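Local coordinates for protein octaprenyl Pyrophosphate Synthase (Helicobacter pylori, PDB 3TC1) that probably catalyses the chain elongation of a short allylic diphosphate with isopentenyl diphosphate to give the C40 product octaprenyl pyrophosphate, at residues Leu44-Glu49 and Ala169-Met174; Ala53-Lys58 and Ala175-Lys180; Phe114-Ser117 and Leu122-Gln125. All coordinates share one frame; numbering follows the deposited sequence.

Interaction 1 (Leu44-Glu49 and Ala169-Met174)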
ATOM      1  N   LEU B  44      -4.507   7.864  23.192  1.00 20.36           N
ATOM      2  CA  LEU B  44      -4.255   7.406  24.556  1.00 21.72           C
ATOM      3  C   LEU B  44      -4.956   8.290  25.583  1.00 21.87           C
ATOM      4  O   LEU B  44      -5.262   7.843  26.687  1.00 22.71           O
ATOM      5  CB  LEU B  44      -2.752   7.393  24.849  1.00 19.02           C
ATOM      6  CG  LEU B  44      -1.895   6.337  24.147  1.00 20.16           C
ATOM      7  CD1 LEU B  44      -0.427   6.648  24.364  1.00 19.74           C
ATOM      8  CD2 LEU B  44      -2.233   4.963  24.682  1.00 18.11           C
ATOM      9  N   ALA B  45      -5.213   9.539  25.207  1.00 21.51           N
ATOM     10  CA  ALA B  45      -5.861  10.506  26.089  1.00 22.63           C
ATOM     11  C   ALA B  45      -7.294  10.145  26.454  1.00 23.85           C
ATOM     12  O   ALA B  45      -7.868  10.734  27.375  1.00 21.36           O
ATOM     13  CB  ALA B  45      -5.827  11.895  25.452  1.00 19.91           C
ATOM     14  N   LEU B  46      -7.877   9.192  25.731  1.00 20.60           N
ATOM     15  CA  LEU B  46      -9.247   8.775  26.005  1.00 22.12           C
ATOM     16  C   LEU B  46      -9.322   7.684  27.066  1.00 23.32           C
ATOM     17  O   LEU B  46     -10.398   7.400  27.592  1.00 24.98           O
ATOM     18  CB  LEU B  46      -9.934   8.294  24.719  1.00 22.37           C
ATOM     19  CG  LEU B  46     -10.460   9.402  23.798  1.00 24.02           C
ATOM     20  CD1 LEU B  46      -9.301  10.253  23.297  1.00 24.66           C
ATOM     21  CD2 LEU B  46     -11.214   8.786  22.630  1.00 23.97           C
ATOM     22  N   LEU B  47      -8.184   7.072  27.375  1.00 22.80           N
ATOM     23  CA  LEU B  47      -8.137   6.012  28.373  1.00 24.74           C
ATOM     24  C   LEU B  47      -8.498   6.523  29.766  1.00 28.01           C
ATOM     25  O   LEU B  47      -8.216   7.674  30.107  1.00 25.57           O
ATOM     26  CB  LEU B  47      -6.745   5.379  28.407  1.00 24.80           C
ATOM     27  CG  LEU B  47      -6.357   4.508  27.209  1.00 25.13           C
ATOM     28  CD1 LEU B  47      -4.870   4.175  27.272  1.00 23.39           C
ATOM     29  CD2 LEU B  47      -7.198   3.238  27.210  1.00 22.02           C
ATOM     30  N   ASN B  48      -9.137   5.662  30.556  1.00 36.17           N
ATOM     31  CA  ASN B  48      -9.529   5.991  31.927  1.00 39.95           C
ATOM     32  C   ASN B  48      -8.501   5.419  32.887  1.00 41.46           C
ATOM     33  O   ASN B  48      -7.753   4.503  32.539  1.00 40.37           O
ATOM     34  CB  ASN B  48     -10.887   5.380  32.289  1.00 49.84           C
ATOM     35  CG  ASN B  48     -12.050   6.106  31.659  1.00 52.40           C
ATOM     36  OD1 ASN B  48     -12.097   7.334  31.650  1.00 54.91           O
ATOM     37  ND2 ASN B  48     -13.013   5.348  31.147  1.00 53.18           N
ATOM     38  N   GLU B  49      -8.482   5.949  34.105  1.00 54.37           N
ATOM     39  CA  GLU B  49      -7.565   5.466  35.128  1.00 55.16           C
ATOM     40  C   GLU B  49      -7.799   3.974  35.339  1.00 53.69           C
ATOM     41  O   GLU B  49      -6.853   3.192  35.442  1.00 55.12           O
ATOM     42  CB  GLU B  49      -7.805   6.201  36.456  1.00 79.05           C
ATOM     43  CG  GLU B  49      -6.980   5.658  37.625  1.00 83.74           C
ATOM     44  CD  GLU B  49      -7.252   6.380  38.937  1.00 86.34           C
ATOM     45  OE1 GLU B  49      -8.137   5.936  39.702  1.00 88.19           O
ATOM     46  OE2 GLU B  49      -6.580   7.400  39.196  1.00 88.01           O
ATOM     47  N   ALA B 169     -10.743   9.699  12.186  1.00 14.53           N
ATOM     48  CA  ALA B 169     -11.017   8.262  12.210  1.00 16.15           C
ATOM     49  C   ALA B 169     -10.288   7.541  13.332  1.00 14.31           C
ATOM     50  O   ALA B 169     -10.800   6.568  13.895  1.00 16.86           O
ATOM     51  CB  ALA B 169     -10.647   7.637  10.865  1.00 11.25           C
ATOM     52  N   SER B 170      -9.084   7.999  13.651  1.00 13.01           N
ATOM     53  CA  SER B 170      -8.311   7.370  14.713  1.00 13.32           C
ATOM     54  C   SER B 170      -8.954   7.602  16.079  1.00 14.12           C
ATOM     55  O   SER B 170      -9.018   6.691  16.907  1.00 13.40           O
ATOM     56  CB  SER B 170      -6.878   7.907  14.722  1.00 17.50           C
ATOM     57  OG  SER B 170      -6.211   7.576  13.519  1.00 20.11           O
ATOM     58  N   LEU B 171      -9.429   8.821  16.313  1.00 17.00           N
ATOM     59  CA  LEU B 171     -10.068   9.147  17.585  1.00 20.49           C
ATOM     60  C   LEU B 171     -11.444   8.503  17.708  1.00 20.54           C
ATOM     61  O   LEU B 171     -11.839   8.069  18.791  1.00 21.01           O
ATOM     62  CB  LEU B 171     -10.176  10.664  17.743  1.00 19.19           C
ATOM     63  CG  LEU B 171      -8.928  11.299  18.366  1.00 23.18           C
ATOM     64  CD1 LEU B 171      -8.893  12.787  18.092  1.00 24.34           C
ATOM     65  CD2 LEU B 171      -8.926  11.024  19.863  1.00 25.17           C
ATOM     66  N   LYS B 172     -12.169   8.453  16.597  1.00 18.34           N
ATOM     67  CA  LYS B 172     -13.496   7.853  16.574  1.00 18.20           C
ATOM     68  C   LYS B 172     -13.354   6.368  16.890  1.00 16.77           C
ATOM     69  O   LYS B 172     -14.158   5.799  17.629  1.00 19.65           O
ATOM     70  CB  LYS B 172     -14.128   8.049  15.193  1.00 19.36           C
ATOM     71  CG  LYS B 172     -15.554   7.540  15.061  1.00 24.56           C
ATOM     72  CD  LYS B 172     -16.062   7.702  13.629  1.00 26.47           C
ATOM     73  CE  LYS B 172     -17.463   7.132  13.457  1.00 30.98           C
ATOM     74  NZ  LYS B 172     -17.962   7.299  12.061  1.00 33.17           N
ATOM     75  N   SER B 173     -12.315   5.747  16.340  1.00 16.37           N
ATOM     76  CA  SER B 173     -12.069   4.331  16.568  1.00 15.77           C
ATOM     77  C   SER B 173     -11.728   4.024  18.026  1.00 17.21           C
ATOM     78  O   SER B 173     -12.158   3.004  18.558  1.00 15.53           O
ATOM     79  CB  SER B 173     -10.944   3.834  15.660  1.00 18.55           C
ATOM     80  OG  SER B 173     -11.339   3.898  14.299  1.00 20.71           O
ATOM     81  N   MET B 174     -10.959   4.896  18.674  1.00 15.65           N
ATOM     82  CA  MET B 174     -10.607   4.656  20.072  1.00 16.70           C
ATOM     83  C   MET B 174     -11.844   4.841  20.948  1.00 16.91           C
ATOM     84  O   MET B 174     -12.057   4.096  21.915  1.00 18.64           O
ATOM     85  CB  MET B 174      -9.494   5.603  20.525  1.00 15.89           C
ATOM     86  CG  MET B 174      -9.019   5.352  21.959  1.00 15.63           C
ATOM     87  SD  MET B 174      -8.330   3.699  22.233  1.00 19.29           S
ATOM     88  CE  MET B 174      -6.672   3.950  21.709  1.00 16.03           C
TER

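Interaction 2 (Ala53-Lys58 and Ala175-Lys180)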
ATOM      1  N   ALA B  53      -6.947  -4.181  32.093  1.00 20.23           N
ATOM      2  CA  ALA B  53      -5.761  -4.598  31.350  1.00 20.14           C
ATOM      3  C   ALA B  53      -6.024  -5.199  29.971  1.00 20.57           C
ATOM      4  O   ALA B  53      -5.252  -4.975  29.041  1.00 21.12           O
ATOM      5  CB  ALA B  53      -4.942  -5.576  32.193  1.00 16.83           C
ATOM      6  N   ILE B  54      -7.092  -5.978  29.841  1.00 18.83           N
ATOM      7  CA  ILE B  54      -7.411  -6.582  28.555  1.00 19.35           C
ATOM      8  C   ILE B  54      -7.757  -5.494  27.540  1.00 19.69           C
ATOM      9  O   ILE B  54      -7.260  -5.503  26.414  1.00 18.01           O
ATOM     10  CB  ILE B  54      -8.601  -7.561  28.669  1.00 21.93           C
ATOM     11  CG1 ILE B  54      -8.219  -8.748  29.562  1.00 23.26           C
ATOM     12  CG2 ILE B  54      -9.023  -8.033  27.287  1.00 20.96           C
ATOM     13  CD1 ILE B  54      -7.003  -9.522  29.093  1.00 24.92           C
ATOM     14  N   LEU B  55      -8.608  -4.557  27.948  1.00 16.93           N
ATOM     15  CA  LEU B  55      -9.014  -3.469  27.066  1.00 17.48           C
ATOM     16  C   LEU B  55      -7.835  -2.549  26.735  1.00 18.94           C
ATOM     17  O   LEU B  55      -7.704  -2.074  25.604  1.00 16.43           O
ATOM     18  CB  LEU B  55     -10.143  -2.668  27.717  1.00 18.78           C
ATOM     19  CG  LEU B  55     -10.752  -1.492  26.948  1.00 17.69           C
ATOM     20  CD1 LEU B  55     -11.208  -1.943  25.556  1.00 20.52           C
ATOM     21  CD2 LEU B  55     -11.930  -0.939  27.746  1.00 20.46           C
ATOM     22  N   LEU B  56      -6.978  -2.304  27.723  1.00 17.36           N
ATOM     23  CA  LEU B  56      -5.813  -1.446  27.532  1.00 19.81           C
ATOM     24  C   LEU B  56      -4.896  -2.007  26.441  1.00 20.53           C
ATOM     25  O   LEU B  56      -4.372  -1.259  25.615  1.00 19.39           O
ATOM     26  CB  LEU B  56      -5.033  -1.321  28.842  1.00 26.48           C
ATOM     27  CG  LEU B  56      -3.713  -0.548  28.800  1.00 27.52           C
ATOM     28  CD1 LEU B  56      -3.953   0.878  28.310  1.00 29.50           C
ATOM     29  CD2 LEU B  56      -3.100  -0.538  30.195  1.00 29.93           C
ATOM     30  N   ASP B  57      -4.700  -3.321  26.444  1.00 23.57           N
ATOM     31  CA  ASP B  57      -3.858  -3.950  25.437  1.00 25.10           C
ATOM     32  C   ASP B  57      -4.486  -3.760  24.054  1.00 24.64           C
ATOM     33  O   ASP B  57      -3.783  -3.480  23.085  1.00 25.52           O
ATOM     34  CB  ASP B  57      -3.677  -5.438  25.735  1.00 28.34           C
ATOM     35  CG  ASP B  57      -2.756  -6.122  24.738  1.00 33.10           C
ATOM     36  OD1 ASP B  57      -1.567  -5.743  24.652  1.00 33.38           O
ATOM     37  OD2 ASP B  57      -3.227  -7.037  24.035  1.00 35.12           O
ATOM     38  N   LYS B  58      -5.806  -3.919  23.964  1.00 20.02           N
ATOM     39  CA  LYS B  58      -6.509  -3.732  22.695  1.00 19.56           C
ATOM     40  C   LYS B  58      -6.311  -2.297  22.219  1.00 18.11           C
ATOM     41  O   LYS B  58      -6.154  -2.045  21.029  1.00 16.70           O
ATOM     42  CB  LYS B  58      -8.014  -3.980  22.850  1.00 26.67           C
ATOM     43  CG  LYS B  58      -8.461  -5.432  22.901  1.00 29.79           C
ATOM     44  CD  LYS B  58      -9.992  -5.478  22.854  1.00 33.06           C
ATOM     45  CE  LYS B  58     -10.548  -6.890  22.697  1.00 35.30           C
ATOM     46  NZ  LYS B  58     -10.615  -7.636  23.980  1.00 38.20           N
ATOM     47  N   ALA B 175     -12.661   5.828  20.604  1.00 14.94           N
ATOM     48  CA  ALA B 175     -13.881   6.094  21.351  1.00 18.54           C
ATOM     49  C   ALA B 175     -14.792   4.867  21.271  1.00 20.15           C
ATOM     50  O   ALA B 175     -15.391   4.461  22.270  1.00 20.66           O
ATOM     51  CB  ALA B 175     -14.589   7.324  20.782  1.00 15.85           C
ATOM     52  N   ILE B 176     -14.894   4.289  20.076  1.00 18.70           N
ATOM     53  CA  ILE B 176     -15.710   3.100  19.856  1.00 19.30           C
ATOM     54  C   ILE B 176     -15.190   1.962  20.737  1.00 20.99           C
ATOM     55  O   ILE B 176     -15.956   1.326  21.460  1.00 20.65           O
ATOM     56  CB  ILE B 176     -15.653   2.646  18.372  1.00 17.84           C
ATOM     57  CG1 ILE B 176     -16.356   3.676  17.481  1.00 17.74           C
ATOM     58  CG2 ILE B 176     -16.293   1.270  18.215  1.00 17.88           C
ATOM     59  CD1 ILE B 176     -16.208   3.411  15.982  1.00 16.69           C
ATOM     60  N   LEU B 177     -13.884   1.718  20.664  1.00 18.38           N
ATOM     61  CA  LEU B 177     -13.238   0.669  21.441  1.00 18.41           C
ATOM     62  C   LEU B 177     -13.474   0.842  22.941  1.00 20.01           C
ATOM     63  O   LEU B 177     -13.745  -0.129  23.647  1.00 19.76           O
ATOM     64  CB  LEU B 177     -11.728   0.663  21.169  1.00 20.98           C
ATOM     65  CG  LEU B 177     -10.914  -0.416  21.890  1.00 22.06           C
ATOM     66  CD1 LEU B 177     -11.285  -1.782  21.324  1.00 22.79           C
ATOM     67  CD2 LEU B 177      -9.423  -0.154  21.716  1.00 22.28           C
ATOM     68  N   LEU B 178     -13.371   2.080  23.417  1.00 22.34           N
ATOM     69  CA  LEU B 178     -13.553   2.380  24.833  1.00 24.00           C
ATOM     70  C   LEU B 178     -14.988   2.713  25.212  1.00 26.04           C
ATOM     71  O   LEU B 178     -15.257   3.195  26.315  1.00 26.76           O
ATOM     72  CB  LEU B 178     -12.636   3.537  25.233  1.00 20.72           C
ATOM     73  CG  LEU B 178     -11.157   3.285  24.924  1.00 20.20           C
ATOM     74  CD1 LEU B 178     -10.330   4.451  25.411  1.00 17.14           C
ATOM     75  CD2 LEU B 178     -10.697   1.987  25.584  1.00 20.10           C
ATOM     76  N   ASN B 179     -15.904   2.458  24.289  1.00 26.67           N
ATOM     77  CA  ASN B 179     -17.317   2.727  24.518  1.00 30.08           C
ATOM     78  C   ASN B 179     -17.622   4.169  24.960  1.00 30.17           C
ATOM     79  O   ASN B 179     -18.335   4.395  25.923  1.00 30.99           O
ATOM     80  CB  ASN B 179     -17.879   1.727  25.536  1.00 51.70           C
ATOM     81  CG  ASN B 179     -19.397   1.700  25.550  1.00 56.71           C
ATOM     82  OD1 ASN B 179     -20.032   1.596  24.503  1.00 60.21           O
ATOM     83  ND2 ASN B 179     -19.985   1.782  26.740  1.00 58.76           N
ATOM     84  N   LYS B 180     -17.015   5.128  24.331  1.00 28.44           N
ATOM     85  CA  LYS B 180     -17.236   6.525  24.502  1.00 26.80           C
ATOM     86  C   LYS B 180     -17.979   7.160  23.352  1.00 25.27           C
ATOM     87  O   LYS B 180     -18.108   6.583  22.448  1.00 25.40           O
ATOM     88  CB  LYS B 180     -15.936   7.258  24.803  1.00 28.64           C
ATOM     89  CG  LYS B 180     -15.309   6.866  26.028  1.00 29.52           C
ATOM     90  CD  LYS B 180     -14.022   7.368  26.137  1.00 32.30           C
ATOM     91  CE  LYS B 180     -13.998   8.598  26.727  1.00 34.02           C
ATOM     92  NZ  LYS B 180     -13.678   8.500  28.125  1.00 38.22           N
TER

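Interaction 3 (Phe114-Ser117 and Leu122-Gln125)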
ATOM      1  N   PHE B 114      -4.167  -6.579   8.859  1.00 18.39           N
ATOM      2  CA  PHE B 114      -4.323  -7.936   9.353  1.00 19.14           C
ATOM      3  C   PHE B 114      -4.725  -7.876  10.820  1.00 19.48           C
ATOM      4  O   PHE B 114      -5.661  -8.550  11.246  1.00 20.38           O
ATOM      5  CB  PHE B 114      -3.018  -8.718   9.202  1.00 19.72           C
ATOM      6  CG  PHE B 114      -3.087 -10.113   9.766  1.00 24.31           C
ATOM      7  CD1 PHE B 114      -3.738 -11.126   9.073  1.00 22.85           C
ATOM      8  CD2 PHE B 114      -2.542 -10.398  11.016  1.00 25.42           C
ATOM      9  CE1 PHE B 114      -3.850 -12.406   9.619  1.00 24.97           C
ATOM     10  CE2 PHE B 114      -2.649 -11.675  11.572  1.00 25.93           C
ATOM     11  CZ  PHE B 114      -3.304 -12.680  10.873  1.00 23.96           C
ATOM     12  N   GLU B 115      -4.013  -7.059  11.588  1.00 17.85           N
ATOM     13  CA  GLU B 115      -4.305  -6.912  13.003  1.00 17.05           C
ATOM     14  C   GLU B 115      -5.633  -6.176  13.196  1.00 17.06           C
ATOM     15  O   GLU B 115      -6.388  -6.462  14.131  1.00 18.38           O
ATOM     16  CB  GLU B 115      -3.170  -6.149  13.693  1.00 17.24           C
ATOM     17  CG  GLU B 115      -1.818  -6.856  13.659  1.00 19.43           C
ATOM     18  CD  GLU B 115      -1.860  -8.257  14.250  1.00 20.97           C
ATOM     19  OE1 GLU B 115      -2.686  -8.503  15.152  1.00 20.70           O
ATOM     20  OE2 GLU B 115      -1.055  -9.111  13.823  1.00 21.91           O
ATOM     21  N   LEU B 116      -5.917  -5.238  12.296  1.00 13.97           N
ATOM     22  CA  LEU B 116      -7.145  -4.444  12.355  1.00 17.13           C
ATOM     23  C   LEU B 116      -8.419  -5.294  12.317  1.00 18.02           C
ATOM     24  O   LEU B 116      -9.416  -4.973  12.976  1.00 19.04           O
ATOM     25  CB  LEU B 116      -7.166  -3.433  11.197  1.00 17.60           C
ATOM     26  CG  LEU B 116      -8.377  -2.498  11.090  1.00 18.27           C
ATOM     27  CD1 LEU B 116      -8.526  -1.675  12.370  1.00 19.73           C
ATOM     28  CD2 LEU B 116      -8.199  -1.575   9.887  1.00 17.50           C
ATOM     29  N   SER B 117      -8.383  -6.382  11.560  1.00 24.54           N
ATOM     30  CA  SER B 117      -9.539  -7.269  11.440  1.00 28.56           C
ATOM     31  C   SER B 117     -10.001  -7.853  12.780  1.00 30.48           C
ATOM     32  O   SER B 117     -11.096  -8.405  12.881  1.00 31.98           O
ATOM     33  CB  SER B 117      -9.212  -8.408  10.479  1.00 25.77           C
ATOM     34  OG  SER B 117      -8.160  -9.202  10.992  1.00 29.90           O
ATOM     35  N   LEU B 122     -16.847  -2.117  12.819  1.00 25.76           N
ATOM     36  CA  LEU B 122     -16.987  -0.668  12.948  1.00 25.24           C
ATOM     37  C   LEU B 122     -15.649   0.046  12.892  1.00 24.42           C
ATOM     38  O   LEU B 122     -15.483   1.019  12.157  1.00 22.89           O
ATOM     39  CB  LEU B 122     -17.692  -0.300  14.256  1.00 36.14           C
ATOM     40  CG  LEU B 122     -19.220  -0.278  14.249  1.00 37.96           C
ATOM     41  CD1 LEU B 122     -19.724   0.181  15.611  1.00 38.55           C
ATOM     42  CD2 LEU B 122     -19.712   0.660  13.155  1.00 37.76           C
ATOM     43  N   ILE B 123     -14.700  -0.433  13.686  1.00 24.57           N
ATOM     44  CA  ILE B 123     -13.377   0.164  13.717  1.00 22.96           C
ATOM     45  C   ILE B 123     -12.625  -0.156  12.427  1.00 22.92           C
ATOM     46  O   ILE B 123     -11.987   0.720  11.841  1.00 24.39           O
ATOM     47  CB  ILE B 123     -12.585  -0.343  14.952  1.00 19.85           C
ATOM     48  CG1 ILE B 123     -13.203   0.247  16.227  1.00 17.25           C
ATOM     49  CG2 ILE B 123     -11.112   0.028  14.834  1.00 18.34           C
ATOM     50  CD1 ILE B 123     -12.702  -0.383  17.513  1.00 18.15           C
ATOM     51  N   ALA B 124     -12.710  -1.403  11.971  1.00 19.28           N
ATOM     52  CA  ALA B 124     -12.024  -1.807  10.745  1.00 18.55           C
ATOM     53  C   ALA B 124     -12.459  -0.951   9.558  1.00 17.49           C
ATOM     54  O   ALA B 124     -11.637  -0.579   8.725  1.00 17.96           O
ATOM     55  CB  ALA B 124     -12.288  -3.281  10.447  1.00 20.28           C
ATOM     56  N   GLN B 125     -13.749  -0.643   9.477  1.00 16.89           N
ATOM     57  CA  GLN B 125     -14.251   0.168   8.376  1.00 18.25           C
ATOM     58  C   GLN B 125     -13.859   1.635   8.502  1.00 17.86           C
ATOM     59  O   GLN B 125     -13.548   2.278   7.507  1.00 16.04           O
ATOM     60  CB  GLN B 125     -15.770   0.049   8.270  1.00 27.06           C
ATOM     61  CG  GLN B 125     -16.236  -1.319   7.804  1.00 30.80           C
ATOM     62  CD  GLN B 125     -17.693  -1.331   7.391  1.00 35.80           C
ATOM     63  OE1 GLN B 125     -18.243  -2.379   7.057  1.00 40.85           O
ATOM     64  NE2 GLN B 125     -18.325  -0.166   7.407  1.00 37.57           N
TER

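Interaction 1 (Leu44-Glu49 and Ala169-Met174)
Leu46 projects from the turn after helix 38-44 onto the flank of helix 152-177, where Leu171 and Met174, one helical turn apart, receive it. Its CB already lies 4.1 Å from CG of Met174. The first torsion turns CG away from the carbonyl carbon and beside the backbone N (chi1 -80°), and the two methyls then part company. CD1 makes the closest approach of the contact, 3.5 Å from CD2 of Leu171, with the two leucine side chains crossing at about a right angle. CD2 meets CG of Met174 at 4.1 Å and comes as near, 4.0 Å, to the backbone O of Leu171. Leu46 and Met174 run past each other in opposite directions, the methionine chain being bent at chi2 and chi3. All three residues are buried; their side chains meet through carbon alone, and no hydrogen bond joins the segments. The fold is the all-helical one of the polyprenyl synthetases, and here a type I beta turn, Leu44 to Leu47, closed by Leu47 N to Leu44 O at 3.1 Å, presents the leucine to the helix. Within the helix, Ala169 O accepts from both N and OG of Ser173, which approach from opposite faces of its carbonyl plane. Tyr185 and Phe188 of helix 182-205 pack on Leu46 and Leu171, while Ala59 and Cys63 of helix 53-80 meet Met174.

Interaction 2 (Ala53-Lys58 and Ala175-Lys180)
Leu55, near the start of helix 53-80, reaches across to Leu177, the last residue of helix 152-177, and Leu178 just after it. Its side chain and that of Leu178 cross obliquely, so that a single methyl, Leu178 CD2, lies against the branch point of Leu55, 3.7 Å from CG and 3.8 Å from CD2. The other Leu55 methyl, CD1, lies between the two leucines, 4.0 Å from Leu177 CG and 3.7 Å from Leu177 O, and equally 4.0 Å from Leu178 CD2. Leu177 holds its CG anti to the backbone N (chi1 -178°) and extends toward helix 53-80, where CD2 rests on the main chain of Lys58, 3.8 Å from the carbonyl C. At the rim of the contact, the aliphatic part of Lys58 skirts the leucine, CD to Leu177 CD1 being 4.2 Å, before the chain turns off from the contact. Helix 152-177 stops here in a Schellman motif: with Asn179 at positive phi as the C-prime residue, it joins Lys180 N to Ala175 O at 2.7 Å and Asn179 N to Ile176 O. Around this surface contact, Ala59 and Leu62 of helix 53-80 continue the packing on Leu177, Ile123 of helix 121-144 also touches that leucine, and helix 182-205 meets Ile176 through Ala182.

Interaction 3 (Phe114-Ser117 and Leu122-Gln125)
Apolar packing between Leu116 and the pair Ile123 and Ala124 joins the end of helix 92-116 to the start of helix 121-144. Leu116 points its side chain at the second helix, CG anti to the backbone N (chi1 -180°), and straddles the backbone of Ala124: CG lies 3.7 Å from Ala124 CA and 4.0 Å from its CB, while CD2 is 3.8 Å from Ala124 O. At Ala124 the backbones come close, the CA atoms of Leu116 and Ala124 being 5.8 Å apart. The methyl CD1 of Leu116 also borders Ala124 CA and reaches CG2 of Ile123 at 4.0 Å, the two side chains crossing at a slant. No hydrogen bond crosses the contact; within 114-117, Ser117 OG donates to Phe114 O at 2.6 Å, tilted 26° from the carbonyl plane. Salt bridges tie Glu115 to Lys111 and Lys118. Across the dimer interface, Ser117 packs on Ala124 of the second subunit and Phe114 on Ser128 of that subunit. Within the chain this helical hairpin lies against helix 53-80, through Ile65 on Leu116 and Leu62 on Ile123, and against helix 152-177, whose Ser173 and Ile176 touch Ile123.

In the fold
Interactions 1 and 2 form one continuous patch, their centres about 8 Å apart, on the last turns of helix 152-177 and the residues just after it. Leu47 bridges them, its CD1 lying 3.6 Å from CD1 of Leu56 and its CD2 3.8 Å from CD1 of Leu178. Interaction 3 stands about 15 Å from interaction 1 and 14 Å from interaction 2, centre to centre, and meets both through Ile123, whose CD1 is 3.6 Å from Ser173 O. All are packing contacts of the polyprenyl synthetase fold, with interaction 3 alone reaching the second subunit. Interaction 2 uses the N-terminal end of helix 53-80; the aspartate-rich motif that binds magnesium and diphosphate in this family probably lies near its other end.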